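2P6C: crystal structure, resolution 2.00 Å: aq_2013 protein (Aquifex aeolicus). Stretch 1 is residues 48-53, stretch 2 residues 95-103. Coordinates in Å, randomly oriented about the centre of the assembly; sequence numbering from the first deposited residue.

Stretch 1, residues 48-53: SSVIIQ
Stretch 2, residues 95-103: LTHLQVVLP

This is a buried contact between a strand and a helix-turn-strand segment, pinned at the turn by two direct hydrogen bonds, with a water lodged nearby, and closed farther along by aliphatic side chains. Residues 48-53 form an extended strand. In the other stretch, Leu-95 and Thr-96 end a helix, His-97 and Leu-98 make the turn, and residues 99-103 run on as a strand. The two strands point broadly the same way, but their N-to-C directions differ by 46° and their axes come no closer than 5.5 Å. They are therefore in register only near the turn, where the CA atoms of Ser-49 and Leu-98 lie 4.1 Å apart and those of Val-50 and Gln-99 4.9 Å.

At His-97 the chain leaves the helix, with a phi/psi of 74/130 that breaks the helical path. Leu-98 follows at -64/-20, and Gln-99, at -146/177, begins the strand. This course presents the carbonyl of Leu-98 to stretch 1, and the backbone N of Val-50 donates to Leu-98 O over 3.1 Å with an N-H...O angle of 159°. Leu-98 points its CA-to-CB bond away, so its contribution here is made by the main chain.

Beside this bond sits Ser-49, at phi/psi -142/150, with CB toward the turn and chi1 m (-64°). A small side chain suits the tight approach, for Ser-49 CB is only 3.3 Å from His-97 O. Its OG donates to OG1 of Thr-96 over 3.1 Å. Thr-96, itself directed toward stretch 1 with chi1 p (55°), combines a hydroxyl for this bond with carbon atoms for an apolar neighbour: its CB lies 3.6 Å from CG2 of Ile-51. Ile-51 has chi1 p (65°) and chi2 t.

Water 1 sits between Val-50 and the end of the helix. It lies within hydrogen-bonding distance of Val-50 O (2.9 Å) and Thr-96 O (2.8 Å), each of which could accept from it. The carbonyl oxygens of Val-50 and His-97 approach to 3.5 Å; as both are acceptors, they cannot bond to each other.

Farther along, the contact is aliphatic. Val-100, at -148/151 with chi1 m, points toward stretch 1 and packs against the aliphatic side chains of Val-50 and Ile-52: its CG2 lies 3.8 Å from CG1 of Val-50 (chi1 t), and its CG1 lies 3.8 Å from CD1 of Ile-52. Ile-52, at -117/116 with chi1 m and chi2 t, extends its CD1 far enough to reach CD2 of Leu-102 as well, at 3.7 Å. Leu-102 also faces stretch 1, with chi1 m and chi2 t, whereas Val-101, between Val-100 and Leu-102, points away, the alternation expected of a strand. Gln-53, beyond the contact, folds back so that NE2 donates to Ile-52 O at 2.8 Å.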

# COMPACT_ATOMS: atom_id res chain seq x y z
N SER A 48 0.60 -10.23 9.87
CA SER A 48 -0.78 -9.80 9.85
C SER A 48 -0.85 -8.47 9.11
O SER A 48 0.15 -7.73 9.06
CB SER A 48 -1.31 -9.65 11.28
OG SER A 48 -0.63 -8.63 12.00
N SER A 49 -2.01 -8.17 8.55
CA SER A 49 -2.22 -6.90 7.82
C SER A 49 -3.62 -6.31 8.07
O SER A 49 -4.57 -7.03 8.40
CB SER A 49 -2.05 -7.17 6.30
OG SER A 49 -0.71 -7.58 5.99
N VAL A 50 -3.71 -4.93 8.00
CA VAL A 50 -4.99 -4.23 7.79
C VAL A 50 -5.18 -4.03 6.31
O VAL A 50 -4.35 -3.50 5.58
CB VAL A 50 -5.00 -2.85 8.47
CG1 VAL A 50 -6.34 -2.14 8.21
CG2 VAL A 50 -4.82 -3.00 9.97
N ILE A 51 -6.34 -4.59 5.88
CA ILE A 51 -6.78 -4.63 4.46
C ILE A 51 -8.19 -4.06 4.42
O ILE A 51 -8.93 -4.07 5.40
CB ILE A 51 -6.66 -6.06 3.74
CG1 ILE A 51 -7.62 -7.05 4.41
CG2 ILE A 51 -5.23 -6.61 3.91
CD1 ILE A 51 -7.79 -8.34 3.60
N ILE A 52 -8.57 -3.64 3.22
CA ILE A 52 -9.93 -3.25 2.91
C ILE A 52 -10.47 -4.20 1.87
O ILE A 52 -9.92 -4.35 0.79
CB ILE A 52 -9.97 -1.82 2.34
CG1 ILE A 52 -9.77 -0.81 3.47
CG2 ILE A 52 -11.34 -1.54 1.70
CD1 ILE A 52 -9.59 0.62 2.96
N GLN A 53 -11.50 -4.94 2.28
CA GLN A 53 -12.23 -5.87 1.45
C GLN A 53 -13.70 -5.53 1.55
O GLN A 53 -14.07 -4.55 2.12
CB GLN A 53 -12.07 -7.25 2.02
CG GLN A 53 -10.66 -7.73 1.84
CD GLN A 53 -10.39 -7.99 0.38
OE1 GLN A 53 -10.57 -9.08 -0.13
NE2 GLN A 53 -9.84 -6.95 -0.27
N LEU A 95 2.17 -9.45 0.38
CA LEU A 95 1.13 -9.56 -0.65
C LEU A 95 -0.02 -8.55 -0.48
O LEU A 95 -0.40 -7.83 -1.40
CB LEU A 95 0.58 -10.99 -0.61
CG LEU A 95 0.63 -11.68 -1.98
CD1 LEU A 95 -0.43 -12.77 -2.13
CD2 LEU A 95 0.39 -10.70 -3.14
N THR A 96 -0.62 -8.62 0.71
CA THR A 96 -1.79 -7.82 1.04
C THR A 96 -1.47 -6.40 1.48
O THR A 96 -2.35 -5.55 1.50
CB THR A 96 -2.62 -8.46 2.19
OG1 THR A 96 -1.78 -8.68 3.32
CG2 THR A 96 -3.23 -9.77 1.75
N HIS A 97 -0.22 -6.16 1.84
CA HIS A 97 0.23 -4.86 2.34
C HIS A 97 -0.27 -4.67 3.77
O HIS A 97 -1.46 -4.82 4.06
CB HIS A 97 -0.26 -3.70 1.49
CG HIS A 97 0.56 -2.45 1.67
ND1 HIS A 97 1.94 -2.46 1.60
CD2 HIS A 97 0.21 -1.17 1.92
CE1 HIS A 97 2.40 -1.24 1.79
NE2 HIS A 97 1.37 -0.44 1.99
N LEU A 98 0.64 -4.29 4.66
CA LEU A 98 0.36 -4.16 6.11
C LEU A 98 -0.69 -3.07 6.50
O LEU A 98 -1.28 -3.09 7.57
CB LEU A 98 1.67 -3.89 6.85
CG LEU A 98 2.03 -2.40 6.93
CD1 LEU A 98 3.08 -2.12 8.00
CD2 LEU A 98 2.59 -1.86 5.62
N GLN A 99 -0.96 -2.09 5.64
CA GLN A 99 -1.81 -0.97 6.04
C GLN A 99 -2.72 -0.34 4.98
O GLN A 99 -2.70 -0.69 3.80
CB GLN A 99 -0.89 0.14 6.56
CG GLN A 99 -0.13 0.82 5.40
CD GLN A 99 1.06 1.68 5.82
OE1 GLN A 99 1.53 2.52 5.04
NE2 GLN A 99 1.57 1.47 7.04
N VAL A 100 -3.51 0.63 5.45
CA VAL A 100 -4.46 1.44 4.60
C VAL A 100 -4.51 2.81 5.22
O VAL A 100 -4.31 2.98 6.41
CB VAL A 100 -5.97 0.91 4.38
CG1 VAL A 100 -5.95 -0.43 3.64
CG2 VAL A 100 -6.66 0.72 5.72
N VAL A 101 -4.77 3.80 4.38
CA VAL A 101 -4.94 5.17 4.81
C VAL A 101 -6.28 5.63 4.33
O VAL A 101 -6.61 5.54 3.16
CB VAL A 101 -3.88 6.06 4.17
CG1 VAL A 101 -4.09 7.52 4.59
CG2 VAL A 101 -2.49 5.61 4.60
N LEU A 102 -7.11 6.11 5.24
CA LEU A 102 -8.45 6.56 4.90
C LEU A 102 -8.67 8.06 5.19
O LEU A 102 -8.07 8.64 6.08
CB LEU A 102 -9.44 5.70 5.69
CG LEU A 102 -9.52 4.27 5.16
CD1 LEU A 102 -10.23 3.32 6.13
CD2 LEU A 102 -10.28 4.17 3.84
N PRO A 103 -9.52 8.67 4.34
CA PRO A 103 -9.92 10.06 4.49
C PRO A 103 -10.93 10.23 5.62
O PRO A 103 -11.69 9.34 5.96
CB PRO A 103 -10.61 10.50 3.20
CG PRO A 103 -10.78 9.27 2.30
CD PRO A 103 -10.17 8.08 3.19
O HOH W 1 -3.78 -3.53 2.73